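PDB 3NA6: succinylglutamate desuccinylase/aspartoacylase from Ruegeria sp. TM1040, which probably hydrolyses the amide bond of N-acylated amino acids, such as N-succinylglutamate or N-acetylaspartate, as a metal-dependent relative of the zinc carboxypeptidases. Local coordinates for residues S36-P40 with N92-F96; S248-D252 with I326-E330; F268-L274 with L308-H312. All coordinates share one frame; numbering follows the deposited sequence.

Contact 1: S36-P40 with N92-F96; sequences SVMIP and NYPAF
I39 and Y93 bring segment 36-40 of strand 36-46 closest to the first turn of helix 93-97, their CA atoms 6.0 Å apart, and no hydrogen bond crosses the gap. Y93 carries the contact. With CG anti to the backbone N (chi1 -179°), its ring is directed at the strand and is met there from several directions. P40 lies over one face, its CD 3.9 Å from the ring centroid in a CH-pi contact, offset toward the CD1-CE1 rim. V37 comes in at the edge, CG1 in the ring plane and 3.8 Å from Y93 CD2. The same methyl is 3.8 Å from P94 CG, filling the angle between the tyrosine and proline rings. I39 slides alongside the root of the tyrosine, its CG1 reaching Y93 CB, and the carbonyl oxygen of M38, a selenomethionine, lies 3.5 Å from Y93 CE2. N92 caps the helix: its OD1 accepts a weak bond from A95 N, while F96 N binds N92 O at 2.9 Å. P94, lacking an N-H, suits this first turn, where no carbonyl of a preceding helical turn is there to accept one. D291 of a neighbouring subunit packs on P40 and Y93. The arrangement is a short, N-capped helix set beside a strand of the large mixed sheet, as expected of the alpha/beta fold of the zinc exopeptidase clan.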
loop_
_atom_site.group_PDB
_atom_site.type_symbol
_atom_site.label_atom_id
_atom_site.label_comp_id
_atom_site.label_asym_id
_atom_site.label_seq_id
_atom_site.Cartn_x
_atom_site.Cartn_y
_atom_site.Cartn_z
ATOM N N SER A 36 22.423 -3.109 6.405
ATOM C CA SER A 36 22.578 -2.632 7.776
ATOM C C SER A 36 21.714 -1.396 8.042
ATOM O O SER A 36 21.332 -0.655 7.128
ATOM C CB SER A 36 24.044 -2.238 8.071
ATOM O OG SER A 36 24.962 -3.096 7.419
ATOM N N VAL A 37 21.410 -1.180 9.308
ATOM C CA VAL A 37 20.930 0.113 9.774
ATOM C C VAL A 37 22.160 0.795 10.342
ATOM O O VAL A 37 22.783 0.255 11.218
ATOM C CB VAL A 37 19.868 -0.038 10.839
ATOM C CG1 VAL A 37 19.420 1.356 11.354
ATOM C CG2 VAL A 37 18.675 -0.794 10.278
HETATM N N MSE A 38 22.510 1.953 9.803
HETATM C CA MSE A 38 23.684 2.708 10.207
HETATM C C MSE A 38 23.274 3.852 11.152
HETATM O O MSE A 38 22.959 4.947 10.712
HETATM C CB MSE A 38 24.393 3.255 8.955
HETATM C CG MSE A 38 24.804 2.167 7.977
HETATM SE SE MSE A 38 26.338 1.139 8.647
HETATM C CE MSE A 38 27.733 2.309 7.930
ATOM N N ILE A 39 23.284 3.595 12.459
ATOM C CA ILE A 39 22.766 4.588 13.419
ATOM C C ILE A 39 23.837 5.663 13.717
ATOM O O ILE A 39 24.878 5.325 14.232
ATOM C CB ILE A 39 22.369 3.916 14.740
ATOM C CG1 ILE A 39 21.364 2.806 14.483
ATOM C CG2 ILE A 39 21.780 4.950 15.720
ATOM C CD1 ILE A 39 20.914 2.103 15.756
ATOM N N PRO A 40 23.576 6.960 13.436
ATOM C CA PRO A 40 24.650 7.936 13.662
ATOM C C PRO A 40 25.000 8.054 15.121
ATOM O O PRO A 40 24.123 7.979 15.976
ATOM C CB PRO A 40 24.052 9.241 13.147
ATOM C CG PRO A 40 23.136 8.767 12.058
ATOM C CD PRO A 40 22.459 7.595 12.728
ATOM N N ASN A 92 15.842 5.829 17.781
ATOM C CA ASN A 92 15.170 4.866 16.902
ATOM C C ASN A 92 15.336 5.375 15.492
ATOM O O ASN A 92 14.409 5.948 14.890
ATOM C CB ASN A 92 13.698 4.665 17.227
ATOM C CG ASN A 92 13.114 3.490 16.482
ATOM O OD1 ASN A 92 13.733 2.984 15.527
ATOM N ND2 ASN A 92 11.962 2.997 16.941
ATOM N N TYR A 93 16.524 5.138 14.965
ATOM C CA TYR A 93 16.916 5.710 13.704
ATOM C C TYR A 93 15.937 5.385 12.575
ATOM O O TYR A 93 15.507 6.284 11.850
ATOM C CB TYR A 93 18.361 5.357 13.366
ATOM C CG TYR A 93 18.833 5.965 12.054
ATOM C CD1 TYR A 93 18.827 7.334 11.853
ATOM C CD2 TYR A 93 19.251 5.158 11.014
ATOM C CE1 TYR A 93 19.250 7.880 10.666
ATOM C CE2 TYR A 93 19.656 5.696 9.811
ATOM C CZ TYR A 93 19.660 7.051 9.652
ATOM O OH TYR A 93 20.071 7.558 8.464
ATOM N N PRO A 94 15.529 4.123 12.454
ATOM C CA PRO A 94 14.539 3.827 11.404
ATOM C C PRO A 94 13.238 4.601 11.551
ATOM O O PRO A 94 12.716 5.097 10.528
ATOM C CB PRO A 94 14.343 2.311 11.531
ATOM C CG PRO A 94 15.680 1.839 12.078
ATOM C CD PRO A 94 16.012 2.886 13.095
ATOM N N ALA A 95 12.749 4.777 12.787
ATOM C CA ALA A 95 11.530 5.553 13.013
ATOM C C ALA A 95 11.801 6.999 12.594
ATOM O O ALA A 95 10.989 7.623 11.905
ATOM C CB ALA A 95 11.060 5.503 14.466
ATOM N N PHE A 96 12.951 7.525 12.987
ATOM C CA PHE A 96 13.304 8.897 12.582
ATOM C C PHE A 96 13.329 9.057 11.058
ATOM O O PHE A 96 12.763 10.008 10.514
ATOM C CB PHE A 96 14.624 9.351 13.194
ATOM C CG PHE A 96 15.118 10.616 12.625
ATOM C CD1 PHE A 96 14.529 11.806 12.980
ATOM C CD2 PHE A 96 16.135 10.626 11.686
ATOM C CE1 PHE A 96 14.945 12.989 12.423
ATOM C CE2 PHE A 96 16.572 11.817 11.138
ATOM C CZ PHE A 96 15.964 13.004 11.509
#

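Contact 2: S248-D252 with I326-E330; sequences SVTLD and IGVVE
L251 and V329 form a single backbone bridge, CA atoms 4.6 Å apart, and the chains are tightest around it. Two bonds flank the pair in the antiparallel pattern: E330 N donates almost straight to T250 O at 2.8 Å (172°), and D252 N to V328 O at 2.6 Å, close to the line of the carbonyl bond. V328 O also meets L251 CA in a CA-H...O contact. One water extends the join, accepting from V328 N and donating to D252 O.

Farther out the packing is looser and open to solvent. V249 CG1 touches V329 CG2 at 3.8 Å, the two valines crossing at about a right angle. E330, with CG anti to the backbone N (chi1 -167°), runs beside T250, its OE1 3.7 Å from the CG2 methyl. D252 crosses this chain and sets OD1 3.4 Å from E330 CG. The two carboxylates come close as well, D252 OD1 3.6 Å from E330 OE2, so one of them may hold a proton more readily than usual. An alanine in place of D252 is likely to strip the aliphatic stem of E330 of its neighbour, leaving that chain freer to turn.

Strand 249-250 closes one side of the large mixed sheet beside strand 182-186, with L251 resting on Y182; strand 322-327 belongs to a second, antiparallel sheet, where G327 pairs with V307 of strand 306-312.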
loop_
_atom_site.group_PDB
_atom_site.type_symbol
_atom_site.label_atom_id
_atom_site.label_comp_id
_atom_site.label_asym_id
_atom_site.label_seq_id
_atom_site.Cartn_x
_atom_site.Cartn_y
_atom_site.Cartn_z
ATOM N N SER A 248 10.765 28.949 36.340
ATOM C CA SER A 248 10.096 27.721 35.915
ATOM C C SER A 248 8.815 27.535 36.728
ATOM O O SER A 248 8.768 27.826 37.925
ATOM C CB SER A 248 11.016 26.506 36.061
ATOM O OG SER A 248 10.474 25.339 35.438
ATOM N N VAL A 249 7.768 27.054 36.064
ATOM C CA VAL A 249 6.489 26.786 36.723
ATOM C C VAL A 249 6.465 25.312 37.109
ATOM O O VAL A 249 6.622 24.441 36.251
ATOM C CB VAL A 249 5.273 27.161 35.796
ATOM C CG1 VAL A 249 3.973 26.592 36.358
ATOM C CG2 VAL A 249 5.189 28.708 35.636
ATOM N N THR A 250 6.286 25.017 38.389
ATOM C CA THR A 250 6.187 23.620 38.823
ATOM C C THR A 250 4.742 23.171 38.799
ATOM O O THR A 250 3.850 23.879 39.322
ATOM C CB THR A 250 6.759 23.418 40.217
ATOM O OG1 THR A 250 8.168 23.586 40.135
ATOM C CG2 THR A 250 6.453 22.021 40.763
ATOM N N LEU A 251 4.516 22.006 38.176
ATOM C CA LEU A 251 3.195 21.377 38.123
ATOM C C LEU A 251 3.025 20.370 39.257
ATOM O O LEU A 251 3.926 19.561 39.491
ATOM C CB LEU A 251 2.990 20.652 36.801
ATOM C CG LEU A 251 3.003 21.491 35.520
ATOM C CD1 LEU A 251 2.867 20.587 34.307
ATOM C CD2 LEU A 251 1.883 22.582 35.512
ATOM N N ASP A 252 1.886 20.420 39.961
ATOM C CA ASP A 252 1.573 19.405 40.981
ATOM C C ASP A 252 1.561 18.060 40.328
ATOM O O ASP A 252 1.330 17.975 39.117
ATOM C CB ASP A 252 0.225 19.623 41.654
ATOM C CG ASP A 252 0.306 20.564 42.833
ATOM O OD1 ASP A 252 1.433 20.924 43.245
ATOM O OD2 ASP A 252 -0.768 20.946 43.350
ATOM N N ILE A 326 -5.517 18.439 31.959
ATOM C CA ILE A 326 -5.480 19.654 32.785
ATOM C C ILE A 326 -4.525 19.442 33.956
ATOM O O ILE A 326 -4.700 18.522 34.744
ATOM C CB ILE A 326 -6.888 20.005 33.322
ATOM C CG1 ILE A 326 -7.867 20.221 32.167
ATOM C CG2 ILE A 326 -6.828 21.254 34.249
ATOM C CD1 ILE A 326 -7.384 21.248 31.018
ATOM N N GLY A 327 -3.499 20.267 34.066
ATOM C CA GLY A 327 -2.536 20.152 35.171
ATOM C C GLY A 327 -2.783 21.237 36.201
ATOM O O GLY A 327 -3.568 22.150 35.958
ATOM N N VAL A 328 -2.100 21.159 37.341
ATOM C CA VAL A 328 -2.288 22.115 38.436
ATOM C C VAL A 328 -0.956 22.747 38.826
ATOM O O VAL A 328 0.003 22.044 39.095
ATOM C CB VAL A 328 -2.965 21.436 39.643
ATOM C CG1 VAL A 328 -3.254 22.445 40.766
ATOM C CG2 VAL A 328 -4.281 20.785 39.196
ATOM N N VAL A 329 -0.886 24.077 38.802
ATOM C CA VAL A 329 0.342 24.808 39.184
ATOM C C VAL A 329 0.539 24.746 40.694
ATOM O O VAL A 329 -0.387 25.030 41.447
ATOM C CB VAL A 329 0.301 26.288 38.734
ATOM C CG1 VAL A 329 1.453 27.071 39.354
ATOM C CG2 VAL A 329 0.324 26.371 37.208
ATOM N N GLU A 330 1.738 24.355 41.126
ATOM C CA GLU A 330 2.063 24.269 42.552
ATOM C C GLU A 330 2.093 25.651 43.176
ATOM O O GLU A 330 2.487 26.601 42.502
ATOM C CB GLU A 330 3.432 23.618 42.726
ATOM C CG GLU A 330 3.738 23.191 44.160
ATOM C CD GLU A 330 4.992 22.339 44.247
ATOM O OE1 GLU A 330 6.097 22.922 44.324
ATOM O OE2 GLU A 330 4.866 21.088 44.226
HETATM O O HOH W 1 5.023 26.746 40.321
HETATM O O HOH W 2 -0.546 18.786 37.490
#

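Contact 3: F268-L274 with L308-H312; sequences FEIMIDL and LISRH
The F268 ring has H312 on one face, the backbone N of I270 toward the rim of the other, and R311 NH2 at its edge, in plane. H312 makes a T-shaped stack, its CD2 edge directed at the phenylalanine face, with centroids 5.1 Å apart and planes at 75°; its CB adds a CH-pi contact. This is face-to-face packing of two antiparallel sheets: strands 266-270 and 306-312 belong to different sheets, and the axes of their short segments approach to 9.0 Å, with their N-to-C directions at 157°. R311 lies between them. I270 covers one face of its guanidinium, CG2 being 3.5 Å from NH1. NE and NH2 grip H312 O side-on, at 2.8 and 3.1 Å; the oxygen lies in the guanidinium plane, so the two bonds fix the rotation of that group. R311 CG, placed between the backbone N and the carbonyl carbon (chi1 53°), starts this fold-back. H312 NE2 is bound to M316 O, and NH1 of R311 also reaches S217 O of a neighbouring subunit, whose A219 and R220 amides bind the D273 carboxylate. Beyond R311, L308 wedges CD2 among I270, L274 and the turn, 3.4 Å from I272 O, a buried oxygen without a polar partner. I309 and S310 form a classic beta bulge opposite V325. One water bridges the charges, donating to D273 OD1 and accepting from R311 NH1 at 2.8 Å.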
loop_
_atom_site.group_PDB
_atom_site.type_symbol
_atom_site.label_atom_id
_atom_site.label_comp_id
_atom_site.label_asym_id
_atom_site.label_seq_id
_atom_site.Cartn_x
_atom_site.Cartn_y
_atom_site.Cartn_z
ATOM N N PHE A 268 -11.931 18.379 15.612
ATOM C CA PHE A 268 -11.539 18.694 16.995
ATOM C C PHE A 268 -11.416 20.201 17.187
ATOM O O PHE A 268 -10.628 20.862 16.484
ATOM C CB PHE A 268 -10.185 18.065 17.277
ATOM C CG PHE A 268 -9.706 18.251 18.680
ATOM C CD1 PHE A 268 -10.395 17.679 19.733
ATOM C CD2 PHE A 268 -8.569 18.972 18.949
ATOM C CE1 PHE A 268 -9.974 17.789 21.007
ATOM C CE2 PHE A 268 -8.144 19.119 20.281
ATOM C CZ PHE A 268 -8.845 18.493 21.291
ATOM N N GLU A 269 -12.205 20.743 18.106
ATOM C CA GLU A 269 -12.102 22.141 18.463
ATOM C C GLU A 269 -11.678 22.294 19.926
ATOM O O GLU A 269 -12.481 22.071 20.848
ATOM C CB GLU A 269 -13.408 22.905 18.259
ATOM C CG GLU A 269 -13.221 24.415 18.626
ATOM C CD GLU A 269 -14.490 25.189 18.661
ATOM O OE1 GLU A 269 -15.540 24.571 18.432
ATOM O OE2 GLU A 269 -14.431 26.415 18.942
ATOM N N ILE A 270 -10.430 22.692 20.152
ATOM C CA ILE A 270 -9.980 22.950 21.535
ATOM C C ILE A 270 -10.499 24.334 21.924
ATOM O O ILE A 270 -10.663 25.196 21.044
ATOM C CB ILE A 270 -8.457 22.835 21.665
ATOM C CG1 ILE A 270 -8.097 22.636 23.138
ATOM C CG2 ILE A 270 -7.740 24.035 21.059
ATOM C CD1 ILE A 270 -7.152 21.576 23.372
HETATM N N MSE A 271 -10.771 24.551 23.210
HETATM C CA MSE A 271 -11.338 25.835 23.670
HETATM C C MSE A 271 -10.362 26.750 24.418
HETATM O O MSE A 271 -10.627 27.943 24.612
HETATM C CB MSE A 271 -12.560 25.580 24.546
HETATM C CG MSE A 271 -13.630 24.748 23.862
HETATM SE SE MSE A 271 -14.234 25.406 22.095
HETATM C CE MSE A 271 -14.943 27.145 22.555
ATOM N N ILE A 272 -9.250 26.198 24.875
ATOM C CA ILE A 272 -8.186 27.017 25.469
ATOM C C ILE A 272 -6.855 26.468 24.936
ATOM O O ILE A 272 -6.783 25.317 24.495
ATOM C CB ILE A 272 -8.200 27.023 27.030
ATOM C CG1 ILE A 272 -7.724 25.690 27.593
ATOM C CG2 ILE A 272 -9.595 27.487 27.614
ATOM C CD1 ILE A 272 -8.573 24.541 27.250
ATOM N N ASP A 273 -5.809 27.274 24.970
ATOM C CA ASP A 273 -4.524 26.840 24.446
ATOM C C ASP A 273 -3.552 26.448 25.549
ATOM O O ASP A 273 -3.826 26.662 26.725
ATOM C CB ASP A 273 -3.972 27.915 23.501
ATOM C CG ASP A 273 -4.827 28.061 22.233
ATOM O OD1 ASP A 273 -5.397 27.020 21.790
ATOM O OD2 ASP A 273 -4.927 29.192 21.682
ATOM N N LEU A 274 -2.427 25.852 25.156
ATOM C CA LEU A 274 -1.448 25.318 26.089
ATOM C C LEU A 274 -0.999 26.367 27.088
ATOM O O LEU A 274 -0.684 27.493 26.724
ATOM C CB LEU A 274 -0.227 24.731 25.345
ATOM C CG LEU A 274 -0.397 23.361 24.678
ATOM C CD1 LEU A 274 0.870 22.958 23.873
ATOM C CD2 LEU A 274 -0.700 22.301 25.734
ATOM N N LEU A 308 -4.047 24.003 30.886
ATOM C CA LEU A 308 -3.949 22.957 29.892
ATOM C C LEU A 308 -2.487 22.614 29.690
ATOM O O LEU A 308 -1.656 23.483 29.323
ATOM C CB LEU A 308 -4.578 23.443 28.602
ATOM C CG LEU A 308 -4.570 22.449 27.469
ATOM C CD1 LEU A 308 -5.675 21.406 27.677
ATOM C CD2 LEU A 308 -4.706 23.201 26.147
ATOM N N ILE A 309 -2.153 21.353 29.941
ATOM C CA ILE A 309 -0.767 20.943 29.854
ATOM C C ILE A 309 -0.495 20.006 28.670
ATOM O O ILE A 309 0.646 19.861 28.252
ATOM C CB ILE A 309 -0.223 20.340 31.204
ATOM C CG1 ILE A 309 -0.935 19.048 31.571
ATOM C CG2 ILE A 309 -0.297 21.366 32.343
ATOM C CD1 ILE A 309 -0.275 18.316 32.751
ATOM N N SER A 310 -1.537 19.376 28.140
ATOM C CA SER A 310 -1.395 18.498 26.992
ATOM C C SER A 310 -2.647 18.576 26.144
ATOM O O SER A 310 -3.737 18.741 26.681
ATOM C CB SER A 310 -1.199 17.048 27.445
ATOM O OG SER A 310 -0.835 16.256 26.310
ATOM N N ARG A 311 -2.503 18.463 24.828
ATOM C CA ARG A 311 -3.680 18.405 23.945
ATOM C C ARG A 311 -3.487 17.478 22.767
ATOM O O ARG A 311 -2.370 17.311 22.289
ATOM C CB ARG A 311 -4.057 19.792 23.422
ATOM C CG ARG A 311 -2.931 20.593 22.751
ATOM C CD ARG A 311 -3.484 21.683 21.795
ATOM N NE ARG A 311 -4.197 21.069 20.658
ATOM C CZ ARG A 311 -4.751 21.744 19.644
ATOM N NH1 ARG A 311 -4.700 23.058 19.601
ATOM N NH2 ARG A 311 -5.377 21.086 18.667
ATOM N N HIS A 312 -4.593 16.897 22.302
ATOM C CA HIS A 312 -4.619 16.232 21.008
ATOM C C HIS A 312 -4.226 17.283 19.994
ATOM O O HIS A 312 -4.782 18.383 20.026
ATOM C CB HIS A 312 -6.041 15.736 20.712
ATOM C CG HIS A 312 -6.214 15.132 19.355
ATOM N ND1 HIS A 312 -5.861 13.828 19.065
ATOM C CD2 HIS A 312 -6.757 15.640 18.221
ATOM C CE1 HIS A 312 -6.145 13.575 17.798
ATOM N NE2 HIS A 312 -6.697 14.653 17.264
HETATM O O HOH W 3 -3.847 24.856 21.548
#

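Contacts 2 and 3 are neighbours, centres 16 Å apart, and 268-274 with 308-312 is nested inside the chain loop closed by 248-252 with 326-330. They touch directly: L251 CD1 lies 3.8 Å from I309 CG2, and I326 CD1 lies 3.8 Å from L308 CD1, on adjacent strands of one sheet. Contact 1 stands apart on the other side of the chain's centre from contact 2, its centre 36 Å from that of contact 2 and 33 Å from that of contact 3. Contacts 1 and 3 both meet the same neighbouring subunit. None includes the calcium ligands T82 and G237, or H59, E62 and H145, whose arrangement is consistent with an empty catalytic metal site.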